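Local coordinates for exopolygalacturonate lyase (Vibrio vulnificus, PDB 5A29), which probably cleaves pectate chains by beta-elimination, as a manganese-binding lyase of polysaccharide lyase family 2, at residues T38-D41 and N42-E46; F501-G504 and Y505-N509. One frame throughout, in Å; residues are numbered along the deposited sequence.

Contact 1. Residues T38-D41 and N42-E46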
ATOM      1  N   THR A  38       9.081  23.832   5.027  1.00 18.25           N
ATOM      2  CA  THR A  38      10.135  23.606   5.995  1.00 20.36           C
ATOM      3  C   THR A  38      10.584  22.131   6.015  1.00 20.74           C
ATOM      4  O   THR A  38      11.759  21.806   6.044  1.00 16.98           O
ATOM      5  CB  THR A  38       9.678  24.010   7.419  1.00 21.00           C
ATOM      6  OG1 THR A  38       9.374  25.424   7.439  1.00 22.81           O
ATOM      7  CG2 THR A  38      10.755  23.690   8.483  1.00 21.34           C
ATOM      8  N   TYR A  39       9.612  21.239   6.049  1.00 19.33           N
ATOM      9  CA  TYR A  39       9.918  19.794   5.964  1.00 18.23           C
ATOM     10  C   TYR A  39      10.693  19.497   4.710  1.00 19.19           C
ATOM     11  O   TYR A  39      11.730  18.799   4.760  1.00 19.96           O
ATOM     12  CB  TYR A  39       8.560  19.060   5.943  1.00 18.04           C
ATOM     13  CG  TYR A  39       8.661  17.605   5.553  1.00 18.32           C
ATOM     14  CD1 TYR A  39       9.233  16.695   6.417  1.00 21.76           C
ATOM     15  CD2 TYR A  39       8.161  17.160   4.327  1.00 19.41           C
ATOM     16  CE1 TYR A  39       9.270  15.340   6.108  1.00 20.88           C
ATOM     17  CE2 TYR A  39       8.262  15.786   3.966  1.00 21.75           C
ATOM     18  CZ  TYR A  39       8.757  14.897   4.912  1.00 22.57           C
ATOM     19  OH  TYR A  39       8.842  13.539   4.661  1.00 25.32           O
ATOM     20  N   ILE A  40      10.207  19.967   3.555  1.00 16.26           N
ATOM     21  CA  ILE A  40      10.947  19.679   2.317  1.00 19.04           C
ATOM     22  C   ILE A  40      12.392  20.181   2.385  1.00 22.78           C
ATOM     23  O   ILE A  40      13.339  19.475   1.988  1.00 19.60           O
ATOM     24  CB  ILE A  40      10.172  20.212   1.089  1.00 20.79           C
ATOM     25  CG1 ILE A  40       8.874  19.366   0.848  1.00 18.26           C
ATOM     26  CG2 ILE A  40      11.051  20.379  -0.164  1.00 20.39           C
ATOM     27  CD1 ILE A  40       7.892  20.058  -0.133  1.00 19.42           C
ATOM     28  N   ASP A  41      12.570  21.416   2.889  1.00 20.66           N
ATOM     29  CA  ASP A  41      13.918  21.992   3.023  1.00 23.00           C
ATOM     30  C   ASP A  41      14.803  21.149   3.925  1.00 20.45           C
ATOM     31  O   ASP A  41      15.937  20.939   3.592  1.00 23.80           O
ATOM     32  CB  ASP A  41      13.837  23.418   3.597  1.00 23.88           C
ATOM     33  CG  ASP A  41      13.251  24.410   2.588  1.00 32.46           C
ATOM     34  OD1 ASP A  41      13.267  24.102   1.370  1.00 34.01           O
ATOM     35  OD2 ASP A  41      12.740  25.475   3.007  1.00 36.75           O
ATOM     36  N   ASN A  42      14.254  20.652   5.035  1.00 19.25           N
ATOM     37  CA  ASN A  42      14.949  19.788   5.964  1.00 21.35           C
ATOM     38  C   ASN A  42      15.386  18.496   5.283  1.00 21.62           C
ATOM     39  O   ASN A  42      16.539  18.092   5.380  1.00 21.17           O
ATOM     40  CB  ASN A  42      14.080  19.474   7.181  1.00 20.88           C
ATOM     41  CG  ASN A  42      13.977  20.674   8.141  1.00 26.22           C
ATOM     42  OD1 ASN A  42      14.839  21.577   8.089  1.00 24.48           O
ATOM     43  ND2 ASN A  42      12.991  20.687   9.000  1.00 21.63           N
ATOM     44  N   VAL A  43      14.450  17.849   4.581  1.00 22.72           N
ATOM     45  CA  VAL A  43      14.788  16.600   3.904  1.00 21.13           C
ATOM     46  C   VAL A  43      15.896  16.802   2.907  1.00 21.43           C
ATOM     47  O   VAL A  43      16.814  15.981   2.847  1.00 21.08           O
ATOM     48  CB  VAL A  43      13.574  16.016   3.182  1.00 21.83           C
ATOM     49  CG1 VAL A  43      14.000  14.809   2.349  1.00 20.22           C
ATOM     50  CG2 VAL A  43      12.539  15.629   4.219  1.00 20.20           C
ATOM     51  N   LEU A  44      15.786  17.838   2.086  1.00 18.99           N
ATOM     52  CA  LEU A  44      16.765  18.017   0.985  1.00 21.54           C
ATOM     53  C   LEU A  44      18.176  18.402   1.508  1.00 26.31           C
ATOM     54  O   LEU A  44      19.196  18.156   0.822  1.00 26.50           O
ATOM     55  CB  LEU A  44      16.291  19.054  -0.027  1.00 20.46           C
ATOM     56  CG  LEU A  44      15.000  18.708  -0.842  1.00 23.16           C
ATOM     57  CD1 LEU A  44      14.474  19.909  -1.627  1.00 22.94           C
ATOM     58  CD2 LEU A  44      15.140  17.457  -1.713  1.00 23.11           C
ATOM     59  N   GLN A  45      18.211  18.972   2.698  1.00 24.73           N
ATOM     60  CA  GLN A  45      19.487  19.319   3.412  1.00 24.09           C
ATOM     61  C   GLN A  45      19.976  18.184   4.256  1.00 22.87           C
ATOM     62  O   GLN A  45      21.053  17.639   3.983  1.00 27.26           O
ATOM     63  CB  GLN A  45      19.303  20.577   4.304  1.00 25.82           C
ATOM     64  CG  GLN A  45      20.552  20.865   5.164  1.00 28.85           C
ATOM     65  CD  GLN A  45      21.707  21.274   4.288  1.00 32.74           C
ATOM     66  OE1 GLN A  45      21.587  22.219   3.518  1.00 33.99           O
ATOM     67  NE2 GLN A  45      22.824  20.541   4.350  1.00 36.40           N
ATOM     68  N   GLU A  46      19.237  17.840   5.304  1.00 21.80           N
ATOM     69  CA  GLU A  46      19.665  16.849   6.250  1.00 23.32           C
ATOM     70  C   GLU A  46      19.665  15.436   5.666  1.00 28.26           C
ATOM     71  O   GLU A  46      20.351  14.548   6.200  1.00 25.21           O
ATOM     72  CB  GLU A  46      18.825  16.919   7.507  1.00 26.24           C
ATOM     73  CG  GLU A  46      18.798  18.350   8.050  1.00 30.05           C
ATOM     74  CD  GLU A  46      17.867  18.477   9.226  1.00 41.28           C
ATOM     75  OE1 GLU A  46      16.721  17.936   9.180  1.00 38.54           O
ATOM     76  OE2 GLU A  46      18.282  19.156  10.198  1.00 41.05           O
TER

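Contact 2. Residues F501-G504 and Y505-N509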
ATOM      1  N   PHE A 501       3.690  17.601  13.183  1.00 17.54           N
ATOM      2  CA  PHE A 501       4.879  18.273  12.682  1.00 18.40           C
ATOM      3  C   PHE A 501       5.816  18.593  13.907  1.00 21.31           C
ATOM      4  O   PHE A 501       5.519  19.498  14.661  1.00 18.64           O
ATOM      5  CB  PHE A 501       4.497  19.585  11.991  1.00 19.02           C
ATOM      6  CG  PHE A 501       5.655  20.322  11.339  1.00 18.68           C
ATOM      7  CD1 PHE A 501       6.463  19.692  10.437  1.00 23.68           C
ATOM      8  CD2 PHE A 501       5.829  21.698  11.558  1.00 26.01           C
ATOM      9  CE1 PHE A 501       7.500  20.349   9.792  1.00 25.69           C
ATOM     10  CE2 PHE A 501       6.886  22.382  10.942  1.00 27.03           C
ATOM     11  CZ  PHE A 501       7.705  21.700  10.047  1.00 25.06           C
ATOM     12  N   VAL A 502       6.895  17.843  14.073  1.00 21.20           N
ATOM     13  CA  VAL A 502       7.606  17.776  15.359  1.00 24.30           C
ATOM     14  C   VAL A 502       9.088  17.779  14.953  1.00 22.46           C
ATOM     15  O   VAL A 502       9.502  16.991  14.058  1.00 21.99           O
ATOM     16  CB  VAL A 502       7.308  16.438  16.080  1.00 22.71           C
ATOM     17  CG1 VAL A 502       8.313  16.220  17.256  1.00 23.13           C
ATOM     18  CG2 VAL A 502       5.895  16.451  16.644  1.00 26.30           C
ATOM     19  N   ARG A 503       9.844  18.761  15.459  1.00 21.62           N
ATOM     20  CA  ARG A 503      11.299  18.846  15.228  1.00 19.74           C
ATOM     21  C   ARG A 503      11.596  18.886  13.724  1.00 21.43           C
ATOM     22  O   ARG A 503      12.660  18.419  13.243  1.00 20.61           O
ATOM     23  CB  ARG A 503      12.032  17.677  15.929  1.00 21.99           C
ATOM     24  CG  ARG A 503      11.978  17.775  17.459  1.00 23.78           C
ATOM     25  CD  ARG A 503      12.785  16.612  18.088  1.00 26.98           C
ATOM     26  NE  ARG A 503      12.143  15.298  17.876  1.00 24.63           N
ATOM     27  CZ  ARG A 503      11.122  14.823  18.596  1.00 26.84           C
ATOM     28  NH1 ARG A 503      10.550  15.543  19.547  1.00 26.27           N
ATOM     29  NH2 ARG A 503      10.648  13.598  18.360  1.00 27.80           N
ATOM     30  N   GLY A 504      10.712  19.549  12.979  1.00 19.51           N
ATOM     31  CA  GLY A 504      11.041  19.824  11.556  1.00 18.86           C
ATOM     32  C   GLY A 504      10.607  18.690  10.578  1.00 18.49           C
ATOM     33  O   GLY A 504      10.770  18.830   9.369  1.00 19.09           O
ATOM     34  N   TYR A 505      10.016  17.624  11.132  1.00 19.57           N
ATOM     35  CA  TYR A 505       9.565  16.457  10.331  1.00 19.12           C
ATOM     36  C   TYR A 505       8.183  16.037  10.734  1.00 19.32           C
ATOM     37  O   TYR A 505       7.624  16.539  11.697  1.00 19.57           O
ATOM     38  CB  TYR A 505      10.525  15.262  10.583  1.00 20.56           C
ATOM     39  CG  TYR A 505      11.869  15.512   9.939  1.00 22.82           C
ATOM     40  CD1 TYR A 505      12.069  15.201   8.596  1.00 22.05           C
ATOM     41  CD2 TYR A 505      12.908  16.183  10.652  1.00 23.39           C
ATOM     42  CE1 TYR A 505      13.261  15.505   7.973  1.00 27.64           C
ATOM     43  CE2 TYR A 505      14.092  16.506  10.018  1.00 22.20           C
ATOM     44  CZ  TYR A 505      14.278  16.127   8.707  1.00 26.80           C
ATOM     45  OH  TYR A 505      15.419  16.443   8.036  1.00 29.79           O
ATOM     46  N   PHE A 506       7.606  15.065   9.992  1.00 18.21           N
ATOM     47  CA  PHE A 506       6.310  14.543  10.354  1.00 18.71           C
ATOM     48  C   PHE A 506       6.461  13.172  11.035  1.00 19.45           C
ATOM     49  O   PHE A 506       7.095  12.275  10.463  1.00 21.87           O
ATOM     50  CB  PHE A 506       5.442  14.413   9.081  1.00 17.91           C
ATOM     51  CG  PHE A 506       4.968  15.765   8.581  1.00 18.63           C
ATOM     52  CD1 PHE A 506       3.903  16.410   9.217  1.00 18.33           C
ATOM     53  CD2 PHE A 506       5.639  16.400   7.559  1.00 18.47           C
ATOM     54  CE1 PHE A 506       3.429  17.644   8.782  1.00 18.06           C
ATOM     55  CE2 PHE A 506       5.231  17.678   7.152  1.00 19.87           C
ATOM     56  CZ  PHE A 506       4.137  18.303   7.758  1.00 18.26           C
ATOM     57  N   LEU A 507       5.921  13.049  12.247  1.00 19.21           N
ATOM     58  CA  LEU A 507       6.110  11.857  13.077  1.00 22.38           C
ATOM     59  C   LEU A 507       4.771  11.440  13.579  1.00 20.81           C
ATOM     60  O   LEU A 507       3.944  12.307  13.919  1.00 20.86           O
ATOM     61  CB  LEU A 507       6.975  12.189  14.314  1.00 23.29           C
ATOM     62  CG  LEU A 507       8.443  12.529  14.010  1.00 27.03           C
ATOM     63  CD1 LEU A 507       9.071  12.878  15.376  1.00 24.88           C
ATOM     64  CD2 LEU A 507       9.165  11.297  13.446  1.00 24.85           C
ATOM     65  N   ALA A 508       4.558  10.109  13.637  1.00 21.88           N
ATOM     66  CA  ALA A 508       3.276   9.550  14.099  1.00 21.76           C
ATOM     67  C   ALA A 508       3.149   9.691  15.644  1.00 26.76           C
ATOM     68  O   ALA A 508       2.048   9.684  16.170  1.00 26.39           O
ATOM     69  CB  ALA A 508       3.146   8.050  13.670  1.00 24.30           C
ATOM     70  N   ASN A 509       4.267   9.876  16.346  1.00 24.36           N
ATOM     71  CA  ASN A 509       4.219  10.006  17.827  1.00 27.95           C
ATOM     72  C   ASN A 509       5.376  10.957  18.133  1.00 23.45           C
ATOM     73  O   ASN A 509       6.485  10.730  17.630  1.00 23.20           O
ATOM     74  CB  ASN A 509       4.546   8.620  18.469  1.00 25.74           C
ATOM     75  CG  ASN A 509       4.503   8.640  20.017  1.00 30.19           C
ATOM     76  OD1 ASN A 509       4.879   9.621  20.660  1.00 29.97           O
ATOM     77  ND2 ASN A 509       4.057   7.538  20.603  1.00 28.63           N
TER

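Contact 1. Residues T38-D41 and N42-E46
Asn42, Val43, Leu44 and Gln45 each give their backbone N-H to the carbonyl four residues back, on Thr38, Tyr39, Ile40 and Asp41, the i to i+4 ladder of an alpha-helix near its C-terminal end. The rung from Val43 N to Tyr39 O, 2.9 Å, is nearly straight at 168°. The last of the four, Gln45 N to Asp41 O, stretches to 3.1 Å and bends to 141°.

Among the side chains, Val43 and Tyr39 make a CH-pi contact: Val43 CG2 sits over one face of the phenol ring, 4.0 Å from its centroid and shifted toward the rim on the CE1 side. Val43 CG1 is anti to the backbone N (chi1 173°), which leaves CG2 beside that N and turned back over the ring. One position further on, Ile40 and Leu44 lie side by side, Ile40 CG2 meeting Leu44 CD1 at 3.8 Å; this pair faces helices 88-101 and 105-120.

Thr38 and Asn42 run alongside each other, Thr38 CG2 lying 3.8 Å from Asn42 ND2, but their polar ends look to other partners: Thr38 OG1 to Gln34 O, Asn42 ND2 to Gly504 O. Asp41 OD2 forms a salt bridge with Lys37, one turn back.

The buried side of the helix carries Tyr39, Ile40 and Val43, while Thr38 and Asn42 lie against the 501-506 hairpin. Because the backbone N-H groups of Asn42 to Gln45 are used up inside the helix, this stretch meets the hairpin through side chains, the Asn42 amide supplying a hydrogen bond.

Contact 2. Residues F501-G504 and Y505-N509
Val502 N donates to Tyr505 O at 2.8 Å, almost straight at 168°, and the same oxygen also receives a CA-H...O contact from Phe501 CA. The return bond, Tyr505 N to Val502 O, is 3.0 Å long, its donor standing well above the carbonyl plane. Together they close a tight beta hairpin with a two-residue type I' turn, Arg503 and Gly504 at its corners, both at positive phi.

Phe501 and Phe506, a non-hydrogen-bonded pair, share one face of the hairpin. Their planes meet at 39°, and Phe501 CD1 sits over the Phe506 ring near its rim, 3.8 Å from CZ. Phe501 CG lies anti to the backbone N (chi1 -176°), which carries the ring alongside the opposite strand. Beyond the pairing, Leu507 CD1 touches Val502 CG1, 3.9 Å away, and Arg503 NH2, in one cluster where Val502 CG1 lies over a face of the guanidinium, near its rim; Pro510 O and Thr63 OG1 tie that group down.

Immediately after helix 484-500, Phe501 touches Ala35 and Thr38 of helix 27-46, Tyr505 packs on the same helix, Phe506 reaches helix 521-532, and Tyr505 and Leu507 rest on Ala515 of strand 514-516.

Overall arrangement
From the N terminus the chain first forms contact 1, within the last turns of helix 27-46, and returns more than 450 residues later to form contact 2, where the 501-502/505-506 hairpin follows helix 484-500. Each is local; the two stand in series, neither nesting nor crossing, and only the hairpin closes a turn. Their centres lie about 13 Å apart and the elements touch directly: besides the Asn42 bond, the Tyr39 ring packs edge-to-face with Phe506, and Tyr505 leans on Val43. An N-terminal helix is thereby tied to the C-terminal region, away from the manganese and tartrate sites.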